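Local structure of LS-24 (Lathyrus sativus, 3LP9) at residues F20-K25 and K222-L227; Q56-S61 and I77-F82; C83-Y88 and I97-K102; G129-L134 and R142-S147. The protein probably binds hemin as a monomer and spermine as a dimer, one excluding the other, and may act in oxidative stress response and polyamine biosynthesis. All coordinates share one frame; numbering follows the deposited sequence.

Contact 1: residues F20-K25 and K222-L227; sequences FFINDK and KDIVPL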
# COMPACT_ATOMS: atom_id res chain seq x y z
N PHE A 20 -19.18 0.06 9.68
CA PHE A 20 -18.25 -0.30 10.75
C PHE A 20 -17.28 -1.22 10.08
O PHE A 20 -17.70 -2.14 9.36
CB PHE A 20 -18.94 -1.05 11.91
CG PHE A 20 -19.89 -0.21 12.75
CD1 PHE A 20 -19.99 1.15 12.60
CD2 PHE A 20 -20.66 -0.82 13.73
CE1 PHE A 20 -20.82 1.88 13.37
CE2 PHE A 20 -21.47 -0.10 14.51
CZ PHE A 20 -21.57 1.28 14.30
N PHE A 21 -15.99 -0.99 10.27
CA PHE A 21 -14.99 -1.85 9.69
C PHE A 21 -14.32 -2.71 10.75
O PHE A 21 -13.79 -2.21 11.74
CB PHE A 21 -13.99 -1.03 8.85
CG PHE A 21 -14.65 -0.25 7.75
CD1 PHE A 21 -15.03 -0.87 6.57
CD2 PHE A 21 -14.96 1.08 7.93
CE1 PHE A 21 -15.72 -0.17 5.58
CE2 PHE A 21 -15.64 1.80 6.96
CZ PHE A 21 -16.03 1.17 5.76
N ILE A 22 -14.35 -4.01 10.51
CA ILE A 22 -13.86 -5.00 11.47
C ILE A 22 -12.99 -5.96 10.70
O ILE A 22 -13.43 -6.48 9.68
CB ILE A 22 -15.00 -5.83 12.11
CG1 ILE A 22 -16.20 -4.95 12.45
CG2 ILE A 22 -14.51 -6.66 13.34
CD1 ILE A 22 -17.36 -5.69 12.92
N ASN A 23 -11.76 -6.21 11.19
CA ASN A 23 -10.81 -7.06 10.48
C ASN A 23 -10.70 -6.59 9.02
O ASN A 23 -10.42 -5.45 8.76
CB ASN A 23 -11.18 -8.56 10.62
CG ASN A 23 -11.23 -9.00 12.08
OD1 ASN A 23 -10.54 -8.42 12.94
ND2 ASN A 23 -12.05 -10.00 12.38
N ASP A 24 -10.93 -7.49 8.08
CA ASP A 24 -10.97 -7.13 6.68
C ASP A 24 -12.39 -7.17 6.13
O ASP A 24 -12.58 -7.38 4.94
CB ASP A 24 -9.98 -8.01 5.91
CG ASP A 24 -10.40 -9.48 5.84
OD1 ASP A 24 -11.12 -10.00 6.72
OD2 ASP A 24 -9.99 -10.10 4.86
N LYS A 25 -13.40 -7.01 6.99
CA LYS A 25 -14.76 -6.83 6.56
C LYS A 25 -15.44 -5.55 7.04
O LYS A 25 -14.84 -4.71 7.72
CB LYS A 25 -15.66 -7.97 7.00
CG LYS A 25 -15.07 -8.96 7.86
CD LYS A 25 -14.61 -10.09 7.02
CE LYS A 25 -14.87 -11.33 7.76
NZ LYS A 25 -14.86 -12.56 6.84
N LYS A 222 -25.04 -8.63 18.49
CA LYS A 222 -24.78 -9.52 19.60
C LYS A 222 -23.71 -10.54 19.28
O LYS A 222 -22.73 -10.69 20.06
CB LYS A 222 -26.05 -10.23 20.08
CG LYS A 222 -26.10 -10.41 21.60
CD LYS A 222 -26.37 -9.07 22.25
CE LYS A 222 -27.73 -9.05 23.00
NZ LYS A 222 -27.27 -9.22 24.42
N ASP A 223 -23.85 -11.26 18.17
CA ASP A 223 -22.81 -12.23 17.92
C ASP A 223 -22.05 -11.91 16.66
O ASP A 223 -21.59 -12.80 15.97
CB ASP A 223 -23.27 -13.71 18.04
CG ASP A 223 -24.75 -13.93 17.67
OD1 ASP A 223 -25.04 -13.86 16.43
OD2 ASP A 223 -25.60 -14.19 18.58
N ILE A 224 -21.90 -10.60 16.40
CA ILE A 224 -21.07 -10.08 15.33
C ILE A 224 -19.88 -9.47 16.00
O ILE A 224 -18.84 -9.26 15.38
CB ILE A 224 -21.84 -8.99 14.49
CG1 ILE A 224 -23.07 -9.61 13.79
CG2 ILE A 224 -20.93 -8.27 13.57
CD1 ILE A 224 -23.58 -8.86 12.56
N VAL A 225 -20.04 -9.15 17.27
CA VAL A 225 -19.00 -8.50 18.05
C VAL A 225 -18.69 -9.28 19.33
O VAL A 225 -19.55 -9.42 20.17
CB VAL A 225 -19.35 -7.02 18.37
CG1 VAL A 225 -18.22 -6.41 19.14
CG2 VAL A 225 -19.53 -6.19 17.09
N PRO A 226 -17.45 -9.82 19.47
CA PRO A 226 -16.37 -9.81 18.46
C PRO A 226 -16.57 -10.76 17.26
O PRO A 226 -17.37 -11.69 17.31
CB PRO A 226 -15.13 -10.15 19.27
CG PRO A 226 -15.65 -10.97 20.36
CD PRO A 226 -16.95 -10.33 20.75
N LEU A 227 -15.86 -10.49 16.17
CA LEU A 227 -15.97 -11.25 14.94
C LEU A 227 -14.94 -12.37 14.93
O LEU A 227 -15.17 -13.58 15.14
CB LEU A 227 -15.70 -10.28 13.75
CG LEU A 227 -16.24 -10.66 12.36
CD1 LEU A 227 -17.74 -10.78 12.44
CD2 LEU A 227 -15.82 -9.66 11.32
OXT LEU A 227 -13.78 -12.04 14.69
O HOH W 1 -10.87 -11.83 14.63

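Contact 2: residues Q56-S61 and I77-F82; sequences QTIFGS and IFYENF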
# COMPACT_ATOMS: atom_id res chain seq x y z
N GLN A 56 -8.86 -5.31 -5.56
CA GLN A 56 -7.43 -5.46 -5.78
C GLN A 56 -6.61 -4.23 -5.38
O GLN A 56 -5.95 -3.63 -6.18
CB GLN A 56 -7.14 -5.93 -7.21
CG GLN A 56 -7.86 -7.26 -7.54
CD GLN A 56 -7.46 -7.80 -8.86
OE1 GLN A 56 -7.82 -7.25 -9.88
NE2 GLN A 56 -6.63 -8.79 -8.85
N THR A 57 -6.68 -3.88 -4.09
CA THR A 57 -5.90 -2.80 -3.49
C THR A 57 -5.54 -3.24 -2.07
O THR A 57 -6.03 -4.29 -1.65
CB THR A 57 -6.70 -1.47 -3.46
OG1 THR A 57 -7.75 -1.60 -2.51
CG2 THR A 57 -7.25 -1.14 -4.82
N ILE A 58 -4.66 -2.50 -1.37
CA ILE A 58 -4.33 -2.80 0.02
C ILE A 58 -5.56 -2.90 0.96
O ILE A 58 -5.60 -3.79 1.83
CB ILE A 58 -3.27 -1.82 0.60
CG1 ILE A 58 -3.75 -0.35 0.54
CG2 ILE A 58 -1.93 -1.95 -0.16
CD1 ILE A 58 -2.80 0.59 1.16
N PHE A 59 -6.55 -2.02 0.75
CA PHE A 59 -7.84 -1.97 1.51
C PHE A 59 -8.67 -3.18 1.32
O PHE A 59 -9.35 -3.60 2.25
CB PHE A 59 -8.66 -0.80 1.08
CG PHE A 59 -7.91 0.52 1.18
CD1 PHE A 59 -7.50 1.01 2.41
CD2 PHE A 59 -7.57 1.24 -0.00
CE1 PHE A 59 -6.80 2.16 2.53
CE2 PHE A 59 -6.88 2.50 0.07
CZ PHE A 59 -6.49 2.97 1.36
N GLY A 60 -8.58 -3.78 0.13
CA GLY A 60 -9.32 -4.99 -0.17
C GLY A 60 -8.59 -6.22 0.35
O GLY A 60 -9.23 -7.22 0.69
N SER A 61 -7.26 -6.17 0.37
CA SER A 61 -6.45 -7.25 0.97
C SER A 61 -6.52 -7.30 2.53
O SER A 61 -6.65 -8.36 3.12
CB SER A 61 -5.00 -7.14 0.55
OG SER A 61 -4.83 -7.15 -0.83
N ILE A 77 -10.40 6.72 3.83
CA ILE A 77 -10.12 5.43 4.48
C ILE A 77 -8.63 5.32 4.64
O ILE A 77 -7.86 5.97 3.92
CB ILE A 77 -10.69 4.21 3.67
CG1 ILE A 77 -10.14 4.15 2.24
CG2 ILE A 77 -12.21 4.29 3.64
CD1 ILE A 77 -10.65 3.01 1.41
N PHE A 78 -8.19 4.55 5.62
CA PHE A 78 -6.74 4.42 5.93
C PHE A 78 -6.47 2.93 6.17
O PHE A 78 -7.38 2.20 6.57
CB PHE A 78 -6.38 5.24 7.17
CG PHE A 78 -6.61 6.73 7.06
CD1 PHE A 78 -5.57 7.57 6.90
CD2 PHE A 78 -7.90 7.26 7.14
CE1 PHE A 78 -5.76 8.99 6.78
CE2 PHE A 78 -8.14 8.69 7.08
CZ PHE A 78 -7.03 9.55 6.86
N TYR A 79 -5.23 2.50 5.90
CA TYR A 79 -4.74 1.21 6.30
C TYR A 79 -3.27 1.44 6.52
O TYR A 79 -2.50 1.66 5.55
CB TYR A 79 -4.94 0.12 5.23
CG TYR A 79 -4.21 -1.15 5.64
CD1 TYR A 79 -4.69 -1.93 6.69
CD2 TYR A 79 -2.98 -1.51 5.03
CE1 TYR A 79 -3.97 -3.07 7.13
CE2 TYR A 79 -2.26 -2.66 5.47
CZ TYR A 79 -2.76 -3.40 6.52
OH TYR A 79 -2.11 -4.53 6.94
N GLU A 80 -2.87 1.35 7.79
CA GLU A 80 -1.49 1.62 8.17
C GLU A 80 -1.07 3.01 7.68
O GLU A 80 -1.74 4.02 8.04
CB GLU A 80 -0.56 0.44 7.75
CG GLU A 80 -0.93 -0.86 8.45
CD GLU A 80 0.03 -1.97 8.16
OE1 GLU A 80 0.84 -1.86 7.21
OE2 GLU A 80 0.01 -2.97 8.89
N ASN A 81 -0.02 3.10 6.85
CA ASN A 81 0.48 4.43 6.39
C ASN A 81 -0.11 5.04 5.10
O ASN A 81 0.29 6.11 4.65
CB ASN A 81 2.05 4.42 6.33
CG ASN A 81 2.58 3.34 5.46
OD1 ASN A 81 2.05 2.20 5.48
ND2 ASN A 81 3.62 3.66 4.64
N PHE A 82 -1.05 4.29 4.51
CA PHE A 82 -1.72 4.66 3.25
C PHE A 82 -3.13 5.10 3.53
O PHE A 82 -3.72 4.78 4.58
CB PHE A 82 -1.67 3.47 2.26
CG PHE A 82 -0.26 3.08 1.87
CD1 PHE A 82 0.36 3.65 0.74
CD2 PHE A 82 0.47 2.13 2.63
CE1 PHE A 82 1.69 3.30 0.37
CE2 PHE A 82 1.76 1.81 2.29
CZ PHE A 82 2.36 2.39 1.15

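Contact 3: residues C83-Y88 and I97-K102; sequences CALIDY and IILGPK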
# COMPACT_ATOMS: atom_id res chain seq x y z
N CYS A 83 -3.66 5.94 2.65
CA CYS A 83 -5.04 6.39 2.74
C CYS A 83 -5.64 6.63 1.34
O CYS A 83 -4.93 6.75 0.32
CB CYS A 83 -5.16 7.65 3.58
SG CYS A 83 -4.63 9.07 2.78
N ALA A 84 -6.95 6.67 1.29
CA ALA A 84 -7.65 6.87 -0.01
C ALA A 84 -8.94 7.67 0.20
O ALA A 84 -9.57 7.56 1.26
CB ALA A 84 -7.90 5.53 -0.72
N LEU A 85 -9.31 8.46 -0.79
CA LEU A 85 -10.61 9.11 -0.79
C LEU A 85 -11.57 8.34 -1.70
O LEU A 85 -11.30 8.23 -2.86
CB LEU A 85 -10.49 10.52 -1.27
CG LEU A 85 -11.79 11.31 -1.31
CD1 LEU A 85 -12.28 11.44 0.16
CD2 LEU A 85 -11.66 12.63 -1.97
N ILE A 86 -12.67 7.81 -1.18
CA ILE A 86 -13.59 7.00 -1.96
C ILE A 86 -15.02 7.59 -2.07
O ILE A 86 -15.41 8.49 -1.32
CB ILE A 86 -13.73 5.54 -1.38
CG1 ILE A 86 -14.59 5.57 -0.08
CG2 ILE A 86 -12.36 4.93 -1.17
CD1 ILE A 86 -14.85 4.15 0.53
N ASP A 87 -15.77 7.08 -3.06
CA ASP A 87 -17.17 7.34 -3.16
C ASP A 87 -17.80 6.01 -2.85
O ASP A 87 -17.64 5.10 -3.63
CB ASP A 87 -17.59 7.80 -4.55
CG ASP A 87 -19.04 8.28 -4.56
OD1 ASP A 87 -19.92 7.42 -4.23
OD2 ASP A 87 -19.31 9.51 -4.77
N TYR A 88 -18.49 5.88 -1.71
CA TYR A 88 -19.03 4.57 -1.32
C TYR A 88 -20.46 4.36 -1.85
O TYR A 88 -21.14 3.46 -1.43
CB TYR A 88 -18.99 4.38 0.21
CG TYR A 88 -19.74 5.48 0.97
CD1 TYR A 88 -19.07 6.65 1.37
CD2 TYR A 88 -21.11 5.38 1.24
CE1 TYR A 88 -19.73 7.66 2.04
CE2 TYR A 88 -21.80 6.41 1.90
CZ TYR A 88 -21.10 7.53 2.30
OH TYR A 88 -21.72 8.56 2.99
N ILE A 97 -12.75 4.77 -6.31
CA ILE A 97 -11.68 5.46 -5.58
C ILE A 97 -11.64 6.80 -6.26
O ILE A 97 -11.74 6.86 -7.45
CB ILE A 97 -10.28 4.72 -5.70
CG1 ILE A 97 -10.29 3.38 -4.96
CG2 ILE A 97 -9.20 5.51 -5.12
CD1 ILE A 97 -9.07 2.55 -5.26
N ILE A 98 -11.44 7.86 -5.49
CA ILE A 98 -11.24 9.20 -6.02
C ILE A 98 -9.79 9.74 -5.90
O ILE A 98 -9.31 10.50 -6.74
CB ILE A 98 -12.27 10.22 -5.38
CG1 ILE A 98 -13.68 10.00 -5.99
CG2 ILE A 98 -11.76 11.66 -5.59
CD1 ILE A 98 -14.75 10.31 -5.05
N LEU A 99 -9.07 9.28 -4.88
CA LEU A 99 -7.73 9.82 -4.55
C LEU A 99 -6.95 8.62 -4.07
O LEU A 99 -7.50 7.83 -3.27
CB LEU A 99 -7.92 10.67 -3.32
CG LEU A 99 -7.55 12.11 -2.96
CD1 LEU A 99 -6.10 12.16 -2.68
CD2 LEU A 99 -7.99 13.06 -4.05
N GLY A 100 -5.69 8.48 -4.50
CA GLY A 100 -4.83 7.43 -3.95
C GLY A 100 -5.06 6.00 -4.53
O GLY A 100 -5.61 5.87 -5.62
N PRO A 101 -4.65 4.96 -3.79
CA PRO A 101 -3.98 5.01 -2.47
C PRO A 101 -2.68 5.84 -2.41
O PRO A 101 -1.81 5.73 -3.26
CB PRO A 101 -3.76 3.53 -2.10
CG PRO A 101 -4.81 2.74 -2.97
CD PRO A 101 -4.87 3.56 -4.23
N LYS A 102 -2.60 6.72 -1.41
CA LYS A 102 -1.41 7.53 -1.15
C LYS A 102 -1.01 7.51 0.33
O LYS A 102 -1.82 7.41 1.21
CB LYS A 102 -1.65 8.99 -1.58
CG LYS A 102 -1.35 9.31 -3.05
CD LYS A 102 -1.25 10.84 -3.19
CE LYS A 102 -1.16 11.26 -4.65
NZ LYS A 102 -2.58 11.47 -5.09

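Contact 4: residues G129-L134 and R142-S147; sequences GKEVYL and RIDYGS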
# COMPACT_ATOMS: atom_id res chain seq x y z
N GLY A 129 -17.93 23.44 9.63
CA GLY A 129 -17.25 23.62 8.33
C GLY A 129 -16.75 22.30 7.75
O GLY A 129 -17.52 21.31 7.63
N LYS A 130 -15.48 22.28 7.38
CA LYS A 130 -14.85 21.03 6.87
C LYS A 130 -13.85 20.43 7.88
O LYS A 130 -12.87 19.78 7.50
CB LYS A 130 -14.19 21.31 5.52
CG LYS A 130 -15.12 21.94 4.53
CD LYS A 130 -14.45 21.92 3.21
CE LYS A 130 -15.43 21.88 2.04
NZ LYS A 130 -14.62 21.62 0.77
N GLU A 131 -14.12 20.67 9.17
CA GLU A 131 -13.24 20.21 10.24
C GLU A 131 -13.40 18.72 10.64
O GLU A 131 -14.45 18.14 10.47
CB GLU A 131 -13.32 21.15 11.44
CG GLU A 131 -12.80 22.57 11.14
CD GLU A 131 -12.92 23.50 12.31
OE1 GLU A 131 -12.91 23.01 13.46
OE2 GLU A 131 -13.05 24.72 12.07
N VAL A 132 -12.30 18.11 11.07
CA VAL A 132 -12.20 16.65 11.37
C VAL A 132 -11.29 16.51 12.60
O VAL A 132 -10.31 17.26 12.75
CB VAL A 132 -11.61 15.80 10.19
CG1 VAL A 132 -11.62 14.33 10.49
CG2 VAL A 132 -12.33 16.03 8.90
N TYR A 133 -11.63 15.59 13.49
CA TYR A 133 -10.75 15.20 14.60
C TYR A 133 -10.21 13.83 14.37
O TYR A 133 -10.95 12.90 14.12
CB TYR A 133 -11.49 15.25 15.94
CG TYR A 133 -12.06 16.63 16.23
CD1 TYR A 133 -11.40 17.53 17.10
CD2 TYR A 133 -13.24 17.04 15.62
CE1 TYR A 133 -11.93 18.78 17.34
CE2 TYR A 133 -13.76 18.29 15.83
CZ TYR A 133 -13.11 19.15 16.68
OH TYR A 133 -13.68 20.38 16.90
N LEU A 134 -8.90 13.71 14.50
CA LEU A 134 -8.24 12.43 14.31
C LEU A 134 -7.46 12.03 15.58
O LEU A 134 -6.88 12.88 16.22
CB LEU A 134 -7.34 12.50 13.02
CG LEU A 134 -8.06 12.97 11.73
CD1 LEU A 134 -7.95 14.51 11.64
CD2 LEU A 134 -7.60 12.38 10.46
N ARG A 142 -6.96 18.09 15.13
CA ARG A 142 -8.17 18.72 14.56
C ARG A 142 -7.72 19.36 13.23
O ARG A 142 -6.76 20.18 13.23
CB ARG A 142 -8.69 19.76 15.51
CG ARG A 142 -9.88 20.56 15.07
CD ARG A 142 -10.00 21.64 16.10
NE ARG A 142 -10.98 22.61 15.73
CZ ARG A 142 -11.15 23.79 16.30
NH1 ARG A 142 -10.37 24.14 17.31
NH2 ARG A 142 -12.09 24.60 15.84
N ILE A 143 -8.30 18.91 12.10
CA ILE A 143 -7.91 19.44 10.78
C ILE A 143 -9.05 20.13 9.99
O ILE A 143 -10.21 20.10 10.40
CB ILE A 143 -7.18 18.38 9.93
CG1 ILE A 143 -8.19 17.47 9.21
CG2 ILE A 143 -6.18 17.61 10.78
CD1 ILE A 143 -7.57 16.52 8.21
N ASP A 144 -8.71 20.75 8.87
CA ASP A 144 -9.68 21.29 7.92
C ASP A 144 -9.34 20.71 6.55
O ASP A 144 -8.32 21.07 5.98
CB ASP A 144 -9.63 22.79 7.93
CG ASP A 144 -10.64 23.42 7.00
OD1 ASP A 144 -10.82 22.98 5.82
OD2 ASP A 144 -11.28 24.39 7.43
N TYR A 145 -10.13 19.76 6.04
CA TYR A 145 -9.79 19.14 4.77
C TYR A 145 -10.00 19.99 3.53
O TYR A 145 -9.58 19.57 2.45
CB TYR A 145 -10.46 17.80 4.58
CG TYR A 145 -11.97 17.86 4.40
CD1 TYR A 145 -12.82 17.37 5.41
CD2 TYR A 145 -12.54 18.33 3.20
CE1 TYR A 145 -14.21 17.35 5.24
CE2 TYR A 145 -13.94 18.37 3.01
CZ TYR A 145 -14.77 17.88 4.04
OH TYR A 145 -16.14 17.89 3.86
N GLY A 146 -10.61 21.18 3.66
CA GLY A 146 -10.70 22.09 2.52
C GLY A 146 -9.40 22.86 2.37
O GLY A 146 -8.89 23.02 1.27
N SER A 147 -8.88 23.36 3.49
CA SER A 147 -7.59 24.08 3.51
C SER A 147 -6.45 23.08 3.64
O SER A 147 -5.29 23.40 3.35
CB SER A 147 -7.52 25.05 4.67
OG SER A 147 -7.21 24.38 5.89
O HOH W 2 -13.75 24.47 7.62
O HOH W 3 -10.94 26.08 9.72

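Contact 1: residues F20-K25 and K222-L227
Leu227, the last residue of the chain, lays its side chain against Ile22 and so brings the C-terminal tail back to the first sheet of the four-bladed hemopexin beta-propeller. The close part of the contact is wholly apolar. CG2 of Ile22 stands 3.8 Å from CB of Leu227, and CD2 of Leu227 reaches on to the aliphatic part of Lys25, 3.6 Å from its CG. Leu227 gets there because its CG is anti to the backbone N (chi1 -158°), which directs the branched end at the hairpin turn. A second, looser apolar contact joins CD1 of Ile22 to CG2 of Ile224 at 4.5 Å. Branched aliphatic residues suit this seam because side-chain packing holds the irregular tail to strand 17-22; no hydrogen bond joins the two segments directly. Pro44 of strand 43-46, in the same sheet, touches both Ile224 and Leu227.

The polar side is looser. Ile22 to Lys25 form a type II' turn, closed in both directions by backbone bonds between those two residues. Asn23 takes its second position with phi 51° and psi -124°, a region most favourable to glycine. Asparagine earns its place through OD1, which accepts from the backbone N of Gly4, near the start of the chain; Gly4 also shares a backbone hydrogen bond with Leu227, and both chain ends thus meet at this turn. ND2 of Asn23 lies 3.5 Å from OXT of Leu227 without a direct hydrogen bond. Instead, one water donates to Leu227 OXT at 2.9 Å and accepts a weak bond from Asn23 ND2 at 3.1 Å.

Contact 2: residues Q56-S61 and I77-F82
The Phe59 ring is sandwiched between two isoleucines: CG1 of Ile58 lies over the centre of one face, and CD1 of Ile77 over the opposite one. The latter is a CH-pi contact, the methyl 3.7 Å from the ring centroid and 10° off the normal. At the rim, CE1 of Phe59 meets backbone, with Phe78 C in the ring plane and Tyr79 N close to it. This is how the short helix 58-62 packs on strand 74-79 in the second sheet of the hemopexin propeller. A flat aromatic fits there because it offers both faces to aliphatic groups and sets its edge against the strand backbone. Ile77 CG1 sits between the backbone N and the carbonyl carbon (chi1 58°), and CD1 continues from it to the ring.

Thr57 is the N-cap of the helix, so Ile58 and Phe59 stand in its first turn. CD1 of Ile58 comes to the edge of the Tyr79 ring, 4.4 Å from CD2, while the Ile58 side chain as a whole crosses that of Phe82 at about a right angle. Apolar residues suit these positions, since Ile58 also packs on Phe82 of the second subunit and Phe82 on Ile58 of that subunit. Tyr79 OH is hydrogen-bonded to Lys103 NZ of the second subunit, which also forms a salt bridge with Glu80 OE2. Between the two segments the closest approach is Ile58 CD1 to Phe82 CB, 3.3 Å.

Contact 3: residues C83-Y88 and I97-K102
Leu85 faces two residues at once, Ile98 and Leu99, the signature of a classic beta bulge. Its CB presses on CB of Leu99 at 3.3 Å, tighter than ordinary van der Waals contact. With CG anti to the backbone N (chi1 180°), the Leu85 side chain crosses that of Ile98 at a slant, CD2 meeting CG2 at 3.7 Å. One carbonyl serves both partners: Leu85 O accepts from Ile98 N at 2.7 Å, almost in line with its C=O bond, and from Leu99 N at 3.2 Å on an in-plane lone pair. Ile98 also stretches CD1 to Asp87 CB, 3.8 Å away. Ile86 and Ile97 point to the other face, where aliphatic residues suit the buried side.

The chain turns corners at Leu99 and Pro101, the latter preceded by a cis peptide; between them Gly100 has phi 80°, and a CB there would clash with Cys83 O. Pairing resumes after a second shift of register, with Cys83 and Lys102 exchanging two backbone bonds; Lys102 N to Cys83 O is 2.9 Å.

Strand 82-87 is thus held between the bent edge strand and strand 74-79, whose Phe76 touches Leu85. Helix 104-107 sets Val107 against Cys83, Leu99 and Lys102, while Phe59 of helix 58-62 packs on Ala84 and Pro101.

Contact 4: residues G129-L134 and R142-S147
Glu131 OE1 is gripped by two nitrogens of Arg142, NE and NH2, each 3.0 Å away, in a side-on salt bridge across an antiparallel beta-hairpin of the hemopexin propeller. Both donors approach OE1 from the same side of the carboxylate plane, and the oxygen lies in the plane of the guanidinium. The Arg142 chain is extended and runs alongside Tyr133, pointing the same way, with the ring and guanidinium planes 11° apart; CG of Arg142 is 3.5 Å from CE1 of Tyr133. A long arginine suits this place, its methylenes lining the tyrosine while its head meets the acid.

In the next shell, Asn152 takes a hydrogen bond from Arg142 NH1, and Tyr124 meets the Tyr133 ring nearly parallel. On the other face Val132 and Ile143 form the hydrogen-bonded pair, and CD1 of Leu134 touches CG2 of Ile143. Phe68 packs on Val132 and Leu134 from the neighbouring sheet.

At the open end of the hairpin, just before one strand and just after the other, the Lys130 chain crosses the Tyr145 ring, its CB over one face 3.8 Å from the centroid, with CG2 of Val132 at the ring edge. Tyr145 OH is held by Arg125 and Glu71. Aspartate suits the turn that follows: Asp144 OD1 closes an Asx turn by accepting from Gly146 N at 2.8 Å, nearly along its C-O axis, and extends it to an Asx motif by accepting from Ser147 N at 3.1 Å, from above the carboxylate plane.

How the contacts relate
Contact 2 is buried, contacts 3 and 4 are partly so, and contact 1 lies at the surface. Contacts 2 and 3 hold one sheet, on neighbouring strands 74-79 and 82-87, and both reach the second subunit; one relies on aromatic and aliphatic packing under a helix, the other on backbone pairing interrupted by bulges. Contact 4 pairs strands of the next sheet regularly and adds a salt bridge suited to its more polar face. Contact 1 encloses the others along the chain, joining the tail to the first sheet through apolar contacts and a water; it touches contact 2 where Asp24 meets Ser61, and lies across the centre of the chain from contact 4.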